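TerD domain-containing protein (Streptomyces coelicolor A3, PDB 2QZ7) is of unknown function but, as a sodium-bound homologue of the tellurium-resistance protein TerD, probably serves as a metal-binding beta-sandwich protein in stress resistance. Local coordinates at residues His43-His57 and Pro102-His114. Sequence-based numbering, arbitrary orientation.
Sequences HLDIIATTYAADAPH and PSIARVIVGVAIH. With NA (sodium ion), chain D; EDO (1,2-ethanediol), chain F.
With CG anti to the backbone N in His43 (chi1 -177°) and anti to the carbonyl carbon in His114 (chi1 -67°), the two imidazoles stack face to face, centroids 3.6 Å apart and planes at 15°. His114 NE2 lies over the His43 ring and donates an almost straight hydrogen bond to Asp45 OD2 at 2.6 Å; OD2 lies in the imidazole plane of His114, but the donor stands well above the carboxylate plane. The other oxygen, OD1, accepts from His43 NE2 and binds sodium at 2.4 Å, coupling metal ligand and histidine pair; Leu44 O, Ser81, Glu91 and a water complete that site. Paired backbone bonds continue the antiparallel ladder to Tyr51, whose O receives Ala105 N at 3.0 Å and, weakly, Arg106 N: a classic beta bulge. From the bulge itself, the extended Arg106 side chain sends NH1 to Pro56 O (2.9 Å) and turns one guanidinium face to His57, whose NE2 sits 3.5 Å above that plane; Glu157 forms a salt bridge with NE. Leu44, Ile46, Ala48, Val109 and Val111 line one face, packing on strands 26-31 and 91-95 of the opposing sheet, while strands 62-64 and 152-160 flank the pair within its own five-stranded sheet.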
ATOM      1  N   HIS A  43       3.583  -7.682  12.150  1.00 43.05           N
ATOM      2  CA  HIS A  43       4.412  -6.946  11.217  1.00 42.60           C
ATOM      3  C   HIS A  43       3.596  -6.702   9.946  1.00 42.11           C
ATOM      4  O   HIS A  43       3.286  -7.642   9.194  1.00 42.17           O
ATOM      5  CB  HIS A  43       5.714  -7.681  10.897  1.00 42.32           C
ATOM      6  CG  HIS A  43       6.632  -6.913   9.989  1.00 42.81           C
ATOM      7  ND1 HIS A  43       7.911  -7.329   9.697  1.00 42.91           N
ATOM      8  CD2 HIS A  43       6.433  -5.783   9.264  1.00 42.57           C
ATOM      9  CE1 HIS A  43       8.477  -6.472   8.866  1.00 42.83           C
ATOM     10  NE2 HIS A  43       7.591  -5.530   8.576  1.00 43.24           N
ATOM     11  N   LEU A  44       3.208  -5.438   9.771  1.00 41.74           N
ATOM     12  CA  LEU A  44       2.477  -4.951   8.588  1.00 41.35           C
ATOM     13  C   LEU A  44       3.353  -3.969   7.864  1.00 41.74           C
ATOM     14  O   LEU A  44       4.132  -3.242   8.488  1.00 41.20           O
ATOM     15  CB  LEU A  44       1.165  -4.237   8.925  1.00 40.96           C
ATOM     16  CG  LEU A  44      -0.067  -5.117   9.219  1.00 41.44           C
ATOM     17  CD1 LEU A  44       0.103  -5.987  10.517  1.00 37.67           C
ATOM     18  CD2 LEU A  44      -1.315  -4.267   9.292  1.00 36.19           C
ATOM     19  N   ASP A  45       3.250  -4.005   6.536  1.00 41.93           N
ATOM     20  CA  ASP A  45       4.001  -3.109   5.649  1.00 42.61           C
ATOM     21  C   ASP A  45       3.088  -2.448   4.670  1.00 42.43           C
ATOM     22  O   ASP A  45       2.272  -3.120   3.989  1.00 42.47           O
ATOM     23  CB  ASP A  45       5.030  -3.876   4.812  1.00 41.72           C
ATOM     24  CG  ASP A  45       6.246  -4.326   5.634  1.00 44.91           C
ATOM     25  OD1 ASP A  45       6.609  -3.664   6.634  1.00 45.59           O
ATOM     26  OD2 ASP A  45       6.858  -5.360   5.265  1.00 46.03           O
ATOM     27  N   ILE A  46       3.261  -1.134   4.535  1.00 42.13           N
ATOM     28  CA  ILE A  46       2.757  -0.456   3.330  1.00 42.77           C
ATOM     29  C   ILE A  46       3.699  -0.846   2.191  1.00 43.72           C
ATOM     30  O   ILE A  46       4.940  -0.770   2.328  1.00 43.16           O
ATOM     31  CB  ILE A  46       2.776   1.087   3.456  1.00 42.40           C
ATOM     32  CG1 ILE A  46       1.919   1.580   4.664  1.00 41.84           C
ATOM     33  CG2 ILE A  46       2.226   1.733   2.120  1.00 44.57           C
ATOM     34  CD1 ILE A  46       2.109   3.147   4.947  1.00 40.89           C
ATOM     35  N   ILE A  47       3.119  -1.236   1.064  1.00 43.58           N
ATOM     36  CA  ILE A  47       3.910  -1.619  -0.112  1.00 43.34           C
ATOM     37  C   ILE A  47       3.314  -0.923  -1.309  1.00 42.97           C
ATOM     38  O   ILE A  47       2.104  -0.921  -1.454  1.00 44.06           O
ATOM     39  CB  ILE A  47       3.828  -3.171  -0.353  1.00 43.25           C
ATOM     40  CG1 ILE A  47       4.354  -3.955   0.885  1.00 44.76           C
ATOM     41  CG2 ILE A  47       4.605  -3.534  -1.609  1.00 42.72           C
ATOM     42  CD1 ILE A  47       4.186  -5.517   0.739  1.00 42.23           C
ATOM     43  N   ALA A  48       4.147  -0.356  -2.188  1.00 43.43           N
ATOM     44  CA  ALA A  48       3.657   0.178  -3.471  1.00 41.80           C
ATOM     45  C   ALA A  48       4.484  -0.360  -4.641  1.00 41.69           C
ATOM     46  O   ALA A  48       5.642  -0.755  -4.463  1.00 41.92           O
ATOM     47  CB  ALA A  48       3.703   1.726  -3.482  1.00 41.83           C
ATOM     48  N   THR A  49       3.858  -0.389  -5.816  1.00 42.80           N
ATOM     49  CA  THR A  49       4.509  -0.748  -7.087  1.00 42.61           C
ATOM     50  C   THR A  49       4.141   0.232  -8.126  1.00 42.33           C
ATOM     51  O   THR A  49       3.065   0.796  -8.078  1.00 41.75           O
ATOM     52  CB  THR A  49       4.090  -2.134  -7.556  1.00 41.49           C
ATOM     53  OG1 THR A  49       2.714  -2.312  -7.221  1.00 42.49           O
ATOM     54  CG2 THR A  49       4.923  -3.240  -6.786  1.00 39.86           C
ATOM     55  N   THR A  50       5.049   0.416  -9.080  1.00 42.76           N
ATOM     56  CA  THR A  50       4.873   1.319 -10.205  1.00 43.70           C
ATOM     57  C   THR A  50       4.831   0.445 -11.471  1.00 44.23           C
ATOM     58  O   THR A  50       5.377  -0.700 -11.476  1.00 43.28           O
ATOM     59  CB  THR A  50       6.072   2.309 -10.289  1.00 43.52           C
ATOM     60  OG1 THR A  50       7.292   1.556 -10.351  1.00 44.00           O
ATOM     61  CG2 THR A  50       6.117   3.177  -9.036  1.00 43.91           C
ATOM     62  N   TYR A  51       4.139   0.970 -12.489  1.00 43.61           N
ATOM     63  CA  TYR A  51       3.859   0.280 -13.768  1.00 44.29           C
ATOM     64  C   TYR A  51       4.124   1.225 -14.939  1.00 44.36           C
ATOM     65  O   TYR A  51       3.759   2.408 -14.884  1.00 43.98           O
ATOM     66  CB  TYR A  51       2.414  -0.284 -13.814  1.00 44.09           C
ATOM     67  CG  TYR A  51       2.222  -1.251 -12.666  1.00 44.61           C
ATOM     68  CD1 TYR A  51       2.529  -2.620 -12.818  1.00 42.92           C
ATOM     69  CD2 TYR A  51       1.826  -0.797 -11.402  1.00 43.94           C
ATOM     70  CE1 TYR A  51       2.408  -3.501 -11.743  1.00 41.14           C
ATOM     71  CE2 TYR A  51       1.729  -1.673 -10.317  1.00 43.45           C
ATOM     72  CZ  TYR A  51       2.022  -3.031 -10.502  1.00 44.49           C
ATOM     73  OH  TYR A  51       1.930  -3.927  -9.436  1.00 45.16           O
ATOM     74  N   ALA A  52       4.794   0.683 -15.961  1.00 44.74           N
ATOM     75  CA  ALA A  52       5.143   1.369 -17.210  1.00 45.58           C
ATOM     76  C   ALA A  52       3.897   1.762 -17.980  1.00 46.28           C
ATOM     77  O   ALA A  52       2.912   1.013 -17.990  1.00 45.61           O
ATOM     78  CB  ALA A  52       6.017   0.470 -18.093  1.00 44.39           C
ATOM     79  N   ALA A  53       3.966   2.925 -18.633  1.00 47.63           N
ATOM     80  CA  ALA A  53       2.931   3.376 -19.567  1.00 49.11           C
ATOM     81  C   ALA A  53       2.589   2.289 -20.584  1.00 50.13           C
ATOM     82  O   ALA A  53       1.403   2.016 -20.800  1.00 50.03           O
ATOM     83  CB  ALA A  53       3.351   4.657 -20.275  1.00 49.35           C
ATOM     84  N   ASP A  54       3.605   1.631 -21.154  1.00 50.61           N
ATOM     85  CA  ASP A  54       3.322   0.547 -22.112  1.00 52.37           C
ATOM     86  C   ASP A  54       2.796  -0.767 -21.518  1.00 51.89           C
ATOM     87  O   ASP A  54       2.399  -1.653 -22.266  1.00 52.80           O
ATOM     88  CB  ASP A  54       4.475   0.311 -23.133  1.00 53.28           C
ATOM     89  CG  ASP A  54       5.781  -0.108 -22.471  1.00 55.40           C
ATOM     90  OD1 ASP A  54       5.825  -0.119 -21.231  1.00 59.16           O
ATOM     91  OD2 ASP A  54       6.776  -0.401 -23.184  1.00 56.94           O
ATOM     92  N   ALA A  55       2.777  -0.898 -20.192  1.00 51.24           N
ATOM     93  CA  ALA A  55       2.237  -2.106 -19.547  1.00 50.31           C
ATOM     94  C   ALA A  55       1.681  -1.801 -18.162  1.00 50.16           C
ATOM     95  O   ALA A  55       2.322  -2.148 -17.149  1.00 50.38           O
ATOM     96  CB  ALA A  55       3.315  -3.212 -19.461  1.00 50.33           C
ATOM     97  N   PRO A  56       0.471  -1.206 -18.091  1.00 49.24           N
ATOM     98  CA  PRO A  56      -0.060  -0.725 -16.809  1.00 48.66           C
ATOM     99  C   PRO A  56      -0.358  -1.834 -15.815  1.00 47.68           C
ATOM    100  O   PRO A  56      -0.355  -1.587 -14.592  1.00 46.25           O
ATOM    101  CB  PRO A  56      -1.373  -0.024 -17.209  1.00 48.83           C
ATOM    102  CG  PRO A  56      -1.274   0.192 -18.663  1.00 49.90           C
ATOM    103  CD  PRO A  56      -0.504  -0.994 -19.169  1.00 50.42           C
ATOM    104  N   HIS A  57      -0.644  -3.035 -16.338  1.00 46.36           N
ATOM    105  CA  HIS A  57      -0.944  -4.198 -15.512  1.00 47.31           C
ATOM    106  C   HIS A  57       0.141  -5.304 -15.630  1.00 47.38           C
ATOM    107  O   HIS A  57      -0.034  -6.397 -15.131  1.00 48.46           O
ATOM    108  CB  HIS A  57      -2.353  -4.753 -15.828  1.00 47.75           C
ATOM    109  CG  HIS A  57      -3.474  -3.833 -15.429  1.00 49.47           C
ATOM    110  ND1 HIS A  57      -3.986  -2.876 -16.278  1.00 48.08           N
ATOM    111  CD2 HIS A  57      -4.172  -3.718 -14.270  1.00 48.65           C
ATOM    112  CE1 HIS A  57      -4.935  -2.199 -15.657  1.00 47.44           C
ATOM    113  NE2 HIS A  57      -5.090  -2.709 -14.452  1.00 46.71           N
ATOM    114  N   PRO A 102       7.540  10.169 -17.048  1.00 48.14           N
ATOM    115  CA  PRO A 102       6.353   9.999 -17.895  1.00 47.36           C
ATOM    116  C   PRO A 102       6.126   8.536 -18.271  1.00 47.26           C
ATOM    117  O   PRO A 102       4.990   8.105 -18.456  1.00 47.30           O
ATOM    118  CB  PRO A 102       6.695  10.841 -19.150  1.00 48.09           C
ATOM    119  CG  PRO A 102       7.623  11.879 -18.628  1.00 48.11           C
ATOM    120  CD  PRO A 102       8.495  11.109 -17.662  1.00 47.83           C
ATOM    121  N   SER A 103       7.202   7.767 -18.360  1.00 47.14           N
ATOM    122  CA  SER A 103       7.097   6.350 -18.665  1.00 47.89           C
ATOM    123  C   SER A 103       6.431   5.488 -17.545  1.00 46.92           C
ATOM    124  O   SER A 103       6.107   4.334 -17.781  1.00 47.05           O
ATOM    125  CB  SER A 103       8.474   5.796 -19.051  1.00 48.44           C
ATOM    126  OG  SER A 103       9.345   5.752 -17.924  1.00 51.75           O
ATOM    127  N   ILE A 104       6.197   6.049 -16.356  1.00 46.56           N
ATOM    128  CA  ILE A 104       5.392   5.363 -15.313  1.00 45.98           C
ATOM    129  C   ILE A 104       3.995   5.998 -15.290  1.00 45.89           C
ATOM    130  O   ILE A 104       3.862   7.200 -15.079  1.00 46.45           O
ATOM    131  CB  ILE A 104       6.062   5.456 -13.910  1.00 45.85           C
ATOM    132  CG1 ILE A 104       7.326   4.604 -13.880  1.00 45.74           C
ATOM    133  CG2 ILE A 104       5.082   5.031 -12.744  1.00 44.62           C
ATOM    134  CD1 ILE A 104       8.177   4.905 -12.738  1.00 48.98           C
ATOM    135  N   ALA A 105       2.959   5.194 -15.478  1.00 44.84           N
ATOM    136  CA  ALA A 105       1.614   5.729 -15.631  1.00 43.57           C
ATOM    137  C   ALA A 105       0.598   5.173 -14.650  1.00 42.48           C
ATOM    138  O   ALA A 105      -0.598   5.568 -14.677  1.00 41.21           O
ATOM    139  CB  ALA A 105       1.104   5.547 -17.123  1.00 43.26           C
ATOM    140  N   ARG A 106       1.054   4.257 -13.794  1.00 41.98           N
ATOM    141  CA  ARG A 106       0.182   3.663 -12.797  1.00 41.88           C
ATOM    142  C   ARG A 106       0.984   3.307 -11.548  1.00 42.84           C
ATOM    143  O   ARG A 106       2.118   2.797 -11.651  1.00 42.73           O
ATOM    144  CB  ARG A 106      -0.495   2.415 -13.390  1.00 41.77           C
ATOM    145  CG  ARG A 106      -1.394   1.643 -12.432  1.00 40.47           C
ATOM    146  CD  ARG A 106      -2.250   0.627 -13.288  1.00 44.72           C
ATOM    147  NE  ARG A 106      -3.188  -0.079 -12.422  1.00 46.16           N
ATOM    148  CZ  ARG A 106      -3.033  -1.309 -11.935  1.00 45.75           C
ATOM    149  NH1 ARG A 106      -1.960  -2.042 -12.213  1.00 43.71           N
ATOM    150  NH2 ARG A 106      -3.977  -1.806 -11.154  1.00 45.69           N
ATOM    151  N   VAL A 107       0.389   3.597 -10.388  1.00 42.54           N
ATOM    152  CA  VAL A 107       0.925   3.231  -9.106  1.00 44.02           C
ATOM    153  C   VAL A 107      -0.169   2.546  -8.285  1.00 44.17           C
ATOM    154  O   VAL A 107      -1.315   3.010  -8.250  1.00 43.96           O
ATOM    155  CB  VAL A 107       1.479   4.477  -8.322  1.00 44.01           C
ATOM    156  CG1 VAL A 107       2.059   4.033  -6.948  1.00 44.41           C
ATOM    157  CG2 VAL A 107       2.528   5.183  -9.165  1.00 44.13           C
ATOM    158  N   ILE A 108       0.162   1.435  -7.641  1.00 43.38           N
ATOM    159  CA  ILE A 108      -0.770   0.866  -6.712  1.00 43.67           C
ATOM    160  C   ILE A 108      -0.174   0.670  -5.348  1.00 43.55           C
ATOM    161  O   ILE A 108       0.978   0.265  -5.218  1.00 41.70           O
ATOM    162  CB  ILE A 108      -1.568  -0.340  -7.292  1.00 46.71           C
ATOM    163  CG1 ILE A 108      -2.272  -1.220  -6.289  1.00 47.08           C
ATOM    164  CG2 ILE A 108      -0.826  -1.194  -8.284  1.00 51.15           C
ATOM    165  CD1 ILE A 108      -3.597  -1.736  -7.072  1.00 52.50           C
ATOM    166  N   VAL A 109      -0.945   1.009  -4.325  1.00 42.36           N
ATOM    167  CA  VAL A 109      -0.411   0.893  -2.950  1.00 43.08           C
ATOM    168  C   VAL A 109      -1.351   0.008  -2.155  1.00 42.20           C
ATOM    169  O   VAL A 109      -2.554   0.022  -2.379  1.00 41.34           O
ATOM    170  CB  VAL A 109      -0.189   2.298  -2.306  1.00 43.84           C
ATOM    171  CG1 VAL A 109      -1.464   3.038  -2.212  1.00 43.70           C
ATOM    172  CG2 VAL A 109       0.467   2.181  -0.907  1.00 43.20           C
ATOM    173  N   GLY A 110      -0.771  -0.794  -1.272  1.00 41.29           N
ATOM    174  CA  GLY A 110      -1.516  -1.717  -0.439  1.00 40.46           C
ATOM    175  C   GLY A 110      -0.791  -1.966   0.882  1.00 41.79           C
ATOM    176  O   GLY A 110       0.209  -1.284   1.215  1.00 41.22           O
ATOM    177  N   VAL A 111      -1.326  -2.899   1.638  1.00 41.46           N
ATOM    178  CA  VAL A 111      -0.816  -3.236   2.941  1.00 41.84           C
ATOM    179  C   VAL A 111      -0.740  -4.747   3.016  1.00 42.47           C
ATOM    180  O   VAL A 111      -1.693  -5.466   2.674  1.00 43.03           O
ATOM    181  CB  VAL A 111      -1.687  -2.628   4.077  1.00 42.25           C
ATOM    182  CG1 VAL A 111      -1.266  -3.164   5.477  1.00 40.33           C
ATOM    183  CG2 VAL A 111      -1.618  -1.074   4.072  1.00 40.97           C
ATOM    184  N   ALA A 112       0.414  -5.238   3.452  1.00 42.94           N
ATOM    185  CA  ALA A 112       0.628  -6.674   3.610  1.00 42.65           C
ATOM    186  C   ALA A 112       0.960  -7.071   5.057  1.00 42.34           C
ATOM    187  O   ALA A 112       1.713  -6.370   5.738  1.00 42.46           O
ATOM    188  CB  ALA A 112       1.735  -7.164   2.652  1.00 42.22           C
ATOM    189  N   ILE A 113       0.403  -8.194   5.502  1.00 41.93           N
ATOM    190  CA  ILE A 113       0.719  -8.758   6.819  1.00 42.22           C
ATOM    191  C   ILE A 113       1.761  -9.839   6.647  1.00 42.85           C
ATOM    192  O   ILE A 113       1.597 -10.722   5.800  1.00 44.50           O
ATOM    193  CB  ILE A 113      -0.559  -9.334   7.522  1.00 42.32           C
ATOM    194  CG1 ILE A 113      -1.671  -8.263   7.542  1.00 44.07           C
ATOM    195  CG2 ILE A 113      -0.243  -9.834   8.935  1.00 40.05           C
ATOM    196  CD1 ILE A 113      -3.061  -8.841   7.846  1.00 41.92           C
ATOM    197  N   HIS A 114       2.831  -9.796   7.441  1.00 43.24           N
ATOM    198  CA  HIS A 114       3.796 -10.916   7.466  1.00 44.46           C
ATOM    199  C   HIS A 114       3.201 -12.225   7.953  1.00 44.97           C
ATOM    200  O   HIS A 114       2.370 -12.267   8.885  1.00 44.39           O
ATOM    201  CB  HIS A 114       5.101 -10.534   8.163  1.00 44.05           C
ATOM    202  CG  HIS A 114       5.873  -9.509   7.381  1.00 45.00           C
ATOM    203  ND1 HIS A 114       7.093  -9.767   6.804  1.00 47.11           N
ATOM    204  CD2 HIS A 114       5.565  -8.235   7.048  1.00 42.29           C
ATOM    205  CE1 HIS A 114       7.521  -8.690   6.175  1.00 47.54           C
ATOM    206  NE2 HIS A 114       6.606  -7.749   6.300  1.00 46.47           N
TER
HETATM  207 NA    NA D 194       6.268  -2.215   8.543  1.00 30.59          NA
HETATM  208  C1  EDO F 196       7.772 -12.979   5.514  1.00 49.60           C
HETATM  209  O1  EDO F 196       8.477 -12.180   6.470  1.00 52.77           O
HETATM  210  C2  EDO F 196       6.351 -12.901   5.980  1.00 44.15           C
HETATM  211  O2  EDO F 196       5.507 -13.652   5.136  1.00 43.16           O
HETATM  212  O   HOH W   1       8.442  -2.353   8.741  1.00 28.16           O
HETATM  213  O   HOH W   2       6.917   2.954 -20.828  1.00 51.07           O